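Long-range contact in galactokinase (Bifidobacterium longum subsp. infantis, PDB 6TEP), which probably phosphorylates galactose at the expense of ATP, as a magnesium-dependent sugar kinase of the GHMP family: residues 76-81 with 101-106. Numbering follows the deposited sequence. Where two conformers were deposited one is given.
With ADP (adenosine-5'-diphosphate), chain H.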
ATOM      1  N   VAL A  76     -25.694  -7.957  -0.860  1.00 17.44           N
ATOM      2  CA  VAL A  76     -24.291  -8.068  -1.342  1.00 17.21           C
ATOM      3  C   VAL A  76     -23.806  -9.520  -1.192  1.00 14.28           C
ATOM      4  O   VAL A  76     -23.606  -9.979  -0.065  1.00 17.25           O
ATOM      5  CB  VAL A  76     -23.307  -7.067  -0.706  1.00 16.40           C
ATOM      6  CG1 VAL A  76     -21.968  -7.271  -1.371  1.00 17.28           C
ATOM      7  CG2 VAL A  76     -23.784  -5.605  -0.768  1.00 15.60           C
ATOM      8  N   ARG A  77     -23.494 -10.128  -2.327  1.00 12.54           N
ATOM      9  CA  ARG A  77     -22.887 -11.481  -2.453  1.00 13.25           C
ATOM     10  C   ARG A  77     -21.464 -11.283  -3.003  1.00 12.85           C
ATOM     11  O   ARG A  77     -21.320 -10.651  -4.021  1.00 13.82           O
ATOM     12  CB  ARG A  77     -23.731 -12.403  -3.336  1.00 14.88           C
ATOM     13  CG  ARG A  77     -25.112 -12.675  -2.795  1.00 14.18           C
ATOM     14  CD  ARG A  77     -25.736 -13.755  -3.529  1.00 15.98           C
ATOM     15  NE  ARG A  77     -26.018 -13.364  -4.861  1.00 17.94           N
ATOM     16  CZ  ARG A  77     -26.484 -14.150  -5.770  1.00 20.67           C
ATOM     17  NH1 ARG A  77     -26.732 -15.399  -5.463  1.00 19.94           N
ATOM     18  NH2 ARG A  77     -26.644 -13.705  -6.987  1.00 18.76           N
ATOM     19  N   VAL A  78     -20.475 -11.819  -2.318  1.00 14.41           N
ATOM     20  CA  VAL A  78     -19.095 -11.815  -2.870  1.00 11.59           C
ATOM     21  C   VAL A  78     -18.492 -13.209  -2.790  1.00 12.94           C
ATOM     22  O   VAL A  78     -18.690 -13.895  -1.811  1.00 15.89           O
ATOM     23  CB  VAL A  78     -18.210 -10.758  -2.185  1.00 12.78           C
ATOM     24  CG1 VAL A  78     -18.670  -9.381  -2.513  1.00 15.08           C
ATOM     25  CG2 VAL A  78     -18.114 -10.918  -0.680  1.00 17.63           C
ATOM     26  N   VAL A  79     -17.624 -13.510  -3.753  1.00 11.82           N
ATOM     27  CA  VAL A  79     -16.855 -14.760  -3.703  1.00 12.20           C
ATOM     28  C   VAL A  79     -15.423 -14.430  -4.166  1.00 14.03           C
ATOM     29  O   VAL A  79     -15.244 -13.436  -4.954  1.00 14.16           O
ATOM     30  CB  VAL A  79     -17.524 -15.794  -4.589  1.00 16.36           C
ATOM     31  CG1 VAL A  79     -17.393 -15.450  -6.047  1.00 14.84           C
ATOM     32  CG2 VAL A  79     -17.021 -17.177  -4.299  1.00 19.09           C
ATOM     33  N   SER A  80     -14.461 -15.249  -3.781  1.00 14.63           N
ATOM     34  CA  SER A  80     -13.048 -15.011  -4.136  1.00 15.21           C
ATOM     35  C   SER A  80     -12.427 -16.337  -4.509  1.00 15.41           C
ATOM     36  O   SER A  80     -12.753 -17.356  -3.886  1.00 14.95           O
ATOM     37  CB  SER A  80     -12.312 -14.374  -2.996  1.00 16.33           C
ATOM     38  OG  SER A  80     -10.922 -14.486  -3.112  1.00 18.06           O
ATOM     39  N   GLY A  81     -11.527 -16.269  -5.474  1.00 14.74           N
ATOM     40  CA  GLY A  81     -10.752 -17.432  -5.860  1.00 14.30           C
ATOM     41  C   GLY A  81      -9.959 -18.045  -4.729  1.00 13.57           C
ATOM     42  O   GLY A  81      -9.496 -19.170  -4.915  1.00 16.76           O
ATOM     43  N   ASP A 101     -18.746  -9.640   9.044  0.50 35.92           N
ATOM     44  CA  ASP A 101     -17.707 -10.625   9.454  0.50 34.01           C
ATOM     45  C   ASP A 101     -16.753 -10.920   8.283  0.50 30.52           C
ATOM     46  O   ASP A 101     -17.271 -11.146   7.155  0.50 33.51           O
ATOM     47  CB  ASP A 101     -18.305 -11.995   9.813  0.50 32.56           C
ATOM     48  CG  ASP A 101     -19.644 -11.989  10.546  0.50 26.37           C
ATOM     49  OD1 ASP A 101     -19.657 -11.614  11.723  0.50 52.62           O
ATOM     50  OD2 ASP A 101     -20.656 -12.423   9.931  0.50 33.34           O
ATOM     51  N   GLY A 102     -15.431 -10.990   8.515  1.00 35.89           N
ATOM     52  CA  GLY A 102     -14.528 -11.710   7.596  1.00 29.12           C
ATOM     53  C   GLY A 102     -14.098 -10.833   6.428  1.00 22.64           C
ATOM     54  O   GLY A 102     -14.368  -9.588   6.431  1.00 19.26           O
ATOM     55  N   TRP A 103     -13.550 -11.451   5.384  1.00 16.60           N
ATOM     56  CA  TRP A 103     -12.979 -10.731   4.233  1.00 16.41           C
ATOM     57  C   TRP A 103     -14.084  -9.883   3.548  1.00 13.04           C
ATOM     58  O   TRP A 103     -13.727  -8.864   2.927  1.00 14.13           O
ATOM     59  CB  TRP A 103     -12.336 -11.730   3.299  1.00 15.95           C
ATOM     60  CG  TRP A 103     -13.299 -12.544   2.503  1.00 15.79           C
ATOM     61  CD1 TRP A 103     -13.939 -13.692   2.881  1.00 17.80           C
ATOM     62  CD2 TRP A 103     -13.744 -12.263   1.176  1.00 15.34           C
ATOM     63  NE1 TRP A 103     -14.713 -14.170   1.857  1.00 21.93           N
ATOM     64  CE2 TRP A 103     -14.639 -13.306   0.803  1.00 19.97           C
ATOM     65  CE3 TRP A 103     -13.512 -11.210   0.278  1.00 16.43           C
ATOM     66  CZ2 TRP A 103     -15.274 -13.323  -0.433  1.00 19.08           C
ATOM     67  CZ3 TRP A 103     -14.101 -11.262  -0.958  1.00 16.89           C
ATOM     68  CH2 TRP A 103     -14.981 -12.303  -1.297  1.00 16.56           C
ATOM     69  N   SER A 104     -15.333 -10.372   3.468  1.00 14.61           N
ATOM     70  CA  SER A 104     -16.420  -9.689   2.756  1.00 15.55           C
ATOM     71  C   SER A 104     -16.679  -8.285   3.322  1.00 14.64           C
ATOM     72  O   SER A 104     -17.408  -7.495   2.641  1.00 16.06           O
ATOM     73  CB  SER A 104     -17.743 -10.492   2.778  1.00 15.84           C
ATOM     74  OG  SER A 104     -18.233 -10.595   4.097  1.00 16.72           O
ATOM     75  N   ALA A 105     -16.156  -7.992   4.515  1.00 14.21           N
ATOM     76  CA  ALA A 105     -16.271  -6.646   5.098  1.00 15.25           C
ATOM     77  C   ALA A 105     -15.606  -5.624   4.150  1.00 15.04           C
ATOM     78  O   ALA A 105     -16.075  -4.507   4.083  1.00 15.40           O
ATOM     79  CB  ALA A 105     -15.647  -6.613   6.462  1.00 17.57           C
ATOM     80  N   TYR A 106     -14.545  -5.988   3.450  1.00 13.53           N
ATOM     81  CA  TYR A 106     -13.779  -5.022   2.609  1.00 13.46           C
ATOM     82  C   TYR A 106     -14.617  -4.558   1.435  1.00 12.54           C
ATOM     83  O   TYR A 106     -14.861  -3.347   1.317  1.00 13.95           O
ATOM     84  CB  TYR A 106     -12.449  -5.611   2.186  1.00 14.35           C
ATOM     85  CG  TYR A 106     -11.482  -5.768   3.313  1.00 15.07           C
ATOM     86  CD1 TYR A 106     -10.706  -4.706   3.689  1.00 14.90           C
ATOM     87  CD2 TYR A 106     -11.275  -6.964   3.977  1.00 14.68           C
ATOM     88  CE1 TYR A 106      -9.763  -4.799   4.703  1.00 15.81           C
ATOM     89  CE2 TYR A 106     -10.383  -7.058   5.038  1.00 13.03           C
ATOM     90  CZ  TYR A 106      -9.535  -6.002   5.347  1.00 16.78           C
ATOM     91  OH  TYR A 106      -8.686  -6.153   6.416  1.00 16.63           O
TER
HETATM   92  PB  ADP H 504      -2.264  -6.738   3.018  1.00 16.14           P
HETATM   93  O1B ADP H 504      -2.346  -7.715   1.860  1.00 16.03           O
HETATM   94  O2B ADP H 504      -2.985  -5.469   2.715  1.00 13.79           O
HETATM   95  O3B ADP H 504      -0.813  -6.491   3.464  1.00 18.52           O
HETATM   96  PA  ADP H 504      -4.311  -6.979   5.027  1.00 16.10           P
HETATM   97  O1A ADP H 504      -4.525  -5.500   5.204  1.00 14.69           O
HETATM   98  O2A ADP H 504      -4.394  -7.741   6.293  1.00 17.68           O
HETATM   99  O3A ADP H 504      -2.947  -7.344   4.315  1.00 16.39           O
HETATM  100  O5' ADP H 504      -5.419  -7.452   3.967  1.00 17.46           O
HETATM  101  C5' ADP H 504      -5.584  -8.854   3.705  1.00 17.70           C
HETATM  102  C4' ADP H 504      -7.012  -9.227   4.005  1.00 19.07           C
HETATM  103  O4' ADP H 504      -7.856  -8.651   2.995  1.00 16.60           O
HETATM  104  C3' ADP H 504      -7.241 -10.731   3.931  1.00 16.27           C
HETATM  105  O3' ADP H 504      -7.001 -11.336   5.181  1.00 18.40           O
HETATM  106  C2' ADP H 504      -8.720 -10.791   3.536  1.00 14.51           C
HETATM  107  O2' ADP H 504      -9.513 -10.511   4.650  1.00 18.08           O
HETATM  108  C1' ADP H 504      -8.757  -9.639   2.534  1.00 17.03           C
HETATM  109  N9  ADP H 504      -8.366 -10.033   1.191  1.00 16.21           N
HETATM  110  C8  ADP H 504      -7.395  -9.432   0.416  1.00 17.94           C
HETATM  111  N7  ADP H 504      -7.290  -9.968  -0.775  1.00 15.21           N
HETATM  112  C5  ADP H 504      -8.310 -10.938  -0.822  1.00 17.45           C
HETATM  113  C6  ADP H 504      -8.735 -11.849  -1.811  1.00 15.07           C
HETATM  114  N6  ADP H 504      -8.196 -11.968  -3.024  1.00 16.55           N
HETATM  115  N1  ADP H 504      -9.791 -12.662  -1.513  1.00 16.41           N
HETATM  116  C2  ADP H 504     -10.348 -12.582  -0.309  1.00 14.59           C
HETATM  117  N3  ADP H 504     -10.004 -11.805   0.716  1.00 16.56           N
HETATM  118  C4  ADP H 504      -8.975 -10.977   0.384  1.00 17.13           C
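Ser80 and Trp103 meet at the adenine of ADP, each touching the base while packing against the other. CB of Ser80 lies over one face of the indole, 4.2 Å from the centroid of the six-membered ring of Trp103, a CH-pi contact 25° off the normal. C2 of the adenine lies above the ring plane on the Ser80 side, offset toward the rim, 3.5 Å from Trp103 CE3. Ser80 holds OG anti to its own nitrogen (chi1 162°), which carries the hydroxyl to the base, where OG donates a 2.7 Å hydrogen bond to N1 of ADP; the same oxygen is also hydrogen-bonded to Val82 N.

The far end of the indole reaches the strand at Val78, whose CG2 is 3.5 Å from Trp103 CH2. That methyl also touches CB of Ser104 at 3.5 Å, so it bridges the indole and the next residue. On the ribose side, the Trp103 CB that bears the indole comes within 3.4 Å of O2' of ADP. A type I turn from Gly102 to Ala105 places Trp103 and Ser104 at its two central positions, leading into the helix, while strand 125-131 pairs with 75-80 and adds Phe129 against the indole. Ser141, Ser142 and Gly136 bind ADP as well.

Replacing the indole at Trp103 with an alanine is likely to open a gap between strand and nucleotide, leaving the adenine and Val78 CG2 without their shared aromatic neighbour. At this edge of the base a hydroxyl donor to N1, as suits an unprotonated adenine nitrogen, is joined by apolar contact with the indole.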